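Local coordinates for protein virB8 (Agrobacterium tumefaciens, PDB 2CC3) that is an inner-membrane component of a type IV secretion system, here its periplasmic domain, suggested to help direct T-DNA transfer to plant cells, at residues A9-S14 / G84-R89; W16-L21 / S38-P43. All blocks are in the same frame, centred on the assembly; numbering follows the deposited sequence.

Contact 1 of 2, residues A9-S14 / G84-R89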
# COMPACT_ATOMS: atom_id res chain seq x y z
N ALA A 9 -10.74 -4.95 12.23
CA ALA A 9 -9.33 -4.92 11.79
C ALA A 9 -9.19 -4.34 10.38
O ALA A 9 -8.34 -3.48 10.12
CB ALA A 9 -8.67 -6.31 11.88
N VAL A 10 -10.04 -4.83 9.48
CA VAL A 10 -10.12 -4.32 8.12
C VAL A 10 -10.43 -2.82 8.04
O VAL A 10 -9.80 -2.10 7.26
CB VAL A 10 -11.10 -5.19 7.29
CG1 VAL A 10 -11.19 -4.71 5.84
CG2 VAL A 10 -10.61 -6.64 7.31
N VAL A 11 -11.39 -2.35 8.83
CA VAL A 11 -11.67 -0.90 8.92
C VAL A 11 -10.41 -0.10 9.20
O VAL A 11 -10.06 0.81 8.43
CB VAL A 11 -12.71 -0.57 9.99
CG1 VAL A 11 -12.87 0.93 10.14
CG2 VAL A 11 -14.09 -1.17 9.61
N ASN A 12 -9.73 -0.47 10.30
CA ASN A 12 -8.61 0.32 10.83
C ASN A 12 -7.46 0.38 9.88
O ASN A 12 -6.80 1.43 9.71
CB ASN A 12 -8.12 -0.23 12.19
CG ASN A 12 -9.16 -0.11 13.29
OD1 ASN A 12 -10.14 0.62 13.20
ND2 ASN A 12 -8.94 -0.86 14.35
N ALA A 13 -7.20 -0.77 9.25
CA ALA A 13 -6.22 -0.91 8.21
C ALA A 13 -6.56 -0.08 6.97
O ALA A 13 -5.68 0.58 6.41
CB ALA A 13 -6.00 -2.42 7.86
N SER A 14 -7.80 -0.11 6.51
CA SER A 14 -8.13 0.61 5.23
C SER A 14 -8.12 2.15 5.46
O SER A 14 -7.69 2.92 4.59
CB SER A 14 -9.48 0.20 4.61
OG SER A 14 -9.71 -1.21 4.51
N GLY A 84 -19.04 4.70 12.18
CA GLY A 84 -18.74 5.40 10.94
C GLY A 84 -17.84 6.63 11.02
O GLY A 84 -17.69 7.33 10.02
N VAL A 85 -17.27 6.89 12.20
CA VAL A 85 -16.33 8.01 12.47
C VAL A 85 -15.11 7.48 13.26
O VAL A 85 -15.25 6.78 14.26
CB VAL A 85 -17.02 9.25 13.19
CG1 VAL A 85 -16.12 10.51 13.16
CG2 VAL A 85 -18.33 9.63 12.50
N GLN A 86 -13.92 7.77 12.76
CA GLN A 86 -12.73 7.37 13.42
C GLN A 86 -11.82 8.59 13.42
O GLN A 86 -11.83 9.37 12.44
CB GLN A 86 -12.07 6.16 12.72
CG GLN A 86 -11.18 5.32 13.65
CD GLN A 86 -10.63 4.02 13.01
OE1 GLN A 86 -9.70 4.05 12.19
NE2 GLN A 86 -11.19 2.87 13.43
N GLN A 87 -11.11 8.80 14.53
CA GLN A 87 -10.04 9.78 14.54
C GLN A 87 -8.72 9.05 14.55
O GLN A 87 -8.56 8.05 15.26
CB GLN A 87 -10.17 10.75 15.73
CG GLN A 87 -11.26 11.77 15.52
CD GLN A 87 -11.34 12.81 16.61
OE1 GLN A 87 -11.77 12.53 17.72
NE2 GLN A 87 -10.95 14.03 16.28
N ILE A 88 -7.78 9.56 13.76
CA ILE A 88 -6.46 8.96 13.60
C ILE A 88 -5.37 9.97 13.85
O ILE A 88 -5.23 10.93 13.08
CB ILE A 88 -6.28 8.37 12.18
CG1 ILE A 88 -7.32 7.28 11.92
CG2 ILE A 88 -4.86 7.84 12.00
CD1 ILE A 88 -7.31 6.75 10.53
N ARG A 89 -4.59 9.74 14.91
CA ARG A 89 -3.46 10.58 15.24
C ARG A 89 -2.23 10.03 14.52
O ARG A 89 -2.00 8.83 14.54
CB ARG A 89 -3.22 10.57 16.75
CG ARG A 89 -2.41 11.76 17.25
CD ARG A 89 -3.27 12.77 18.03
NE ARG A 89 -2.65 14.10 18.06
CZ ARG A 89 -1.62 14.46 18.82
NH1 ARG A 89 -1.02 13.60 19.62
NH2 ARG A 89 -1.16 15.68 18.76
O HOH W 1 -7.02 3.16 11.75
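Asn12 and Gln86 come nearest across this contact, with their CA atoms 8.6 Å apart. Residues 9-14 lie in the first half of helix 6-23, and residues 85-89 open strand 85-96. The gap is too wide for the two backbones to bond directly, so side chains and a water span it.

Gln86 does most of the reaching. Its CB points at the helix, and CG lies anti to the backbone N (chi1 -155°), from where the extended chain carries the amide across. NE2 donates to Asn12 OD1 with an N-H...O angle of 154°. The modelled separation of Gln86 NE2 and Asn12 OD1, 2.5 Å, is very short and its exact value is doubtful. The two side chains meet at about a right angle, and their amide planes are turned 53° apart. Val11 adds a loose apolar flank, its CG1 4.2 Å from Gln86 NE2.

The other end of the Gln86 amide is held through a water. This water donates to Gln86 OE1 at 2.9 Å and to Asn12 O at 2.7 Å. Asn12 thus meets Gln86 twice, directly by its side chain and indirectly by its main chain. Gln86 NE2 also bonds Asp80 OD1 on the adjacent strand 69-82. On the helix, Val10 packs on Val10 of the second subunit.

Acceptors at NE2 and a water donor at OE1 are consistent with the amide being placed this way round, although the length of the bond to Asn12 is uncertain. A helix packed on an antiparallel sheet is here joined to it by a polar bridge as well as by apolar packing.

Contact 2 of 2, residues W16-L21 / S38-P43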
# COMPACT_ATOMS: atom_id res chain seq x y z
N TRP A 16 -6.40 3.80 7.78
CA TRP A 16 -4.99 4.20 7.95
C TRP A 16 -4.26 4.25 6.65
O TRP A 16 -3.45 5.16 6.40
CB TRP A 16 -4.25 3.27 8.91
CG TRP A 16 -2.79 3.55 8.85
CD1 TRP A 16 -1.82 2.70 8.40
CD2 TRP A 16 -2.14 4.77 9.18
NE1 TRP A 16 -0.60 3.32 8.44
CE2 TRP A 16 -0.76 4.59 8.91
CE3 TRP A 16 -2.58 6.01 9.67
CZ2 TRP A 16 0.19 5.60 9.13
CZ3 TRP A 16 -1.63 7.01 9.88
CH2 TRP A 16 -0.28 6.81 9.61
N GLU A 17 -4.48 3.25 5.82
CA GLU A 17 -3.93 3.29 4.46
C GLU A 17 -4.45 4.54 3.72
O GLU A 17 -3.69 5.23 3.04
CB GLU A 17 -4.27 2.01 3.72
CG GLU A 17 -3.76 1.96 2.31
CD GLU A 17 -4.46 0.89 1.49
OE1 GLU A 17 -5.28 0.10 2.05
OE2 GLU A 17 -4.18 0.86 0.27
N TYR A 18 -5.73 4.84 3.89
CA TYR A 18 -6.30 6.10 3.37
C TYR A 18 -5.51 7.29 3.85
O TYR A 18 -4.95 8.08 3.04
CB TYR A 18 -7.79 6.27 3.71
CG TYR A 18 -8.43 7.48 3.02
CD1 TYR A 18 -8.95 7.37 1.72
CD2 TYR A 18 -8.51 8.73 3.67
CE1 TYR A 18 -9.54 8.47 1.09
CE2 TYR A 18 -9.07 9.83 3.06
CZ TYR A 18 -9.58 9.71 1.76
OH TYR A 18 -10.14 10.80 1.14
N VAL A 19 -5.44 7.44 5.16
CA VAL A 19 -4.63 8.53 5.72
C VAL A 19 -3.22 8.54 5.16
O VAL A 19 -2.75 9.56 4.64
CB VAL A 19 -4.55 8.43 7.27
CG1 VAL A 19 -3.66 9.55 7.86
CG2 VAL A 19 -5.92 8.49 7.84
N ARG A 20 -2.55 7.39 5.24
CA ARG A 20 -1.16 7.36 4.83
C ARG A 20 -1.02 7.80 3.37
O ARG A 20 -0.16 8.62 3.05
CB ARG A 20 -0.59 5.95 5.06
CG ARG A 20 0.88 5.77 4.75
CD ARG A 20 1.29 4.26 4.75
NE ARG A 20 0.78 3.51 3.58
CZ ARG A 20 1.42 3.35 2.40
NH1 ARG A 20 2.63 3.87 2.17
NH2 ARG A 20 0.84 2.64 1.45
N LEU A 21 -1.83 7.21 2.48
CA LEU A 21 -1.74 7.53 1.04
C LEU A 21 -2.08 9.00 0.76
O LEU A 21 -1.49 9.64 -0.10
CB LEU A 21 -2.63 6.60 0.19
CG LEU A 21 -2.21 5.14 -0.06
CD1 LEU A 21 -3.39 4.36 -0.56
CD2 LEU A 21 -1.04 4.95 -1.04
N SER A 38 -8.48 8.71 -4.45
CA SER A 38 -9.69 9.13 -5.22
C SER A 38 -10.80 8.08 -5.26
O SER A 38 -11.98 8.41 -5.15
CB SER A 38 -9.31 9.50 -6.67
OG SER A 38 -8.28 10.48 -6.72
N ASN A 39 -10.42 6.82 -5.43
CA ASN A 39 -11.40 5.73 -5.56
C ASN A 39 -12.11 5.40 -4.25
O ASN A 39 -13.26 4.97 -4.24
CB ASN A 39 -10.71 4.47 -6.11
CG ASN A 39 -10.37 4.61 -7.57
OD1 ASN A 39 -11.13 5.20 -8.33
ND2 ASN A 39 -9.22 4.07 -7.97
N PHE A 40 -11.40 5.62 -3.16
CA PHE A 40 -11.87 5.41 -1.80
C PHE A 40 -12.84 6.51 -1.29
O PHE A 40 -13.45 6.35 -0.23
CB PHE A 40 -10.64 5.44 -0.87
CG PHE A 40 -10.08 4.08 -0.47
CD1 PHE A 40 -8.97 3.52 -1.14
CD2 PHE A 40 -10.59 3.39 0.63
CE1 PHE A 40 -8.42 2.27 -0.75
CE2 PHE A 40 -10.04 2.14 1.03
CZ PHE A 40 -8.96 1.59 0.33
N SER A 41 -12.95 7.63 -2.00
CA SER A 41 -13.64 8.82 -1.48
C SER A 41 -14.96 9.10 -2.19
O SER A 41 -15.03 9.03 -3.41
CB SER A 41 -12.74 10.02 -1.66
OG SER A 41 -11.50 9.80 -1.01
N ALA A 42 -15.99 9.45 -1.43
CA ALA A 42 -17.26 9.90 -1.98
C ALA A 42 -17.02 11.27 -2.65
O ALA A 42 -16.01 11.90 -2.36
CB ALA A 42 -18.34 9.96 -0.90
N PRO A 43 -17.86 11.65 -3.64
CA PRO A 43 -17.69 12.83 -4.52
C PRO A 43 -17.06 14.12 -3.96
O PRO A 43 -16.13 14.64 -4.57
CB PRO A 43 -19.12 13.06 -5.03
CG PRO A 43 -19.60 11.69 -5.25
CD PRO A 43 -19.03 10.85 -4.07
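The hydroxyl of Tyr18 is held by two groups. It donates to Ser41 OG, with Tyr18 OH and Ser41 OG 2.7 Å apart, and it is also bonded by Arg22 NH1 one turn further along the same helix. Ser41 OG in turn bonds Val37 O near the end of helix 30-39. The result is a short chain of hydrogen bonds from Arg22 through both hydroxyls to a helix carbonyl, which satisfies two buried polar groups at once.

Tyr18 has CG anti to its backbone N (chi1 -172°), which sends the ring away from its own helix toward residues 40 and 41. Ser41 OG lies in the plane of that ring, at its edge, and approaches Tyr18 CE1 to 3.2 Å. The same edge takes the apolar part of the contact, where Phe40 CB sits 3.6 Å from Tyr18 CD1. Tyr18 and Phe40 run past one another in opposite directions, so the base of Phe40 touches the Tyr18 ring while the Phe40 ring heads back toward helix 6-23.

Glu17 marks the far end of that path, its OE1 a loose 4.3 Å from Phe40 CZ. Its side chain is also about 4 Å from a bound 2-methyl-2,4-pentanediol, probably from the crystallisation liquor.

Residues 38-43 carry the chain from helix 30-39 into helix 43-53, laid against helix 6-23. Phe40 and Ala42 make backbone bonds to Val132 of strand 130-139, and Tyr135 of that strand meets Tyr18 edge-to-face. The connection thus touches both the long helix and strand 130-139, an edge strand of the sheet within this chain.

In the fold
Both contacts use helix 6-23, and their centres lie about 11 Å apart. Both segments of contact 2 fall between those of contact 1 in the sequence: 9-14, 16-21, 38-43, 84-89. Contact 1 joins the helix to the antiparallel sheet, and contact 2 joins it to the turn after helix 30-39. The two meet where Ile88 packs on Trp16 and Val19, and where Ser14 CB approaches Phe40 CE2. The long helix is thus shared between sheet and helical layer, consistent with the NTF2-like fold of the VirB8 family. Both contacts also touch the second subunit, so the helix takes part in the subunit interface, consistent with the homodimer.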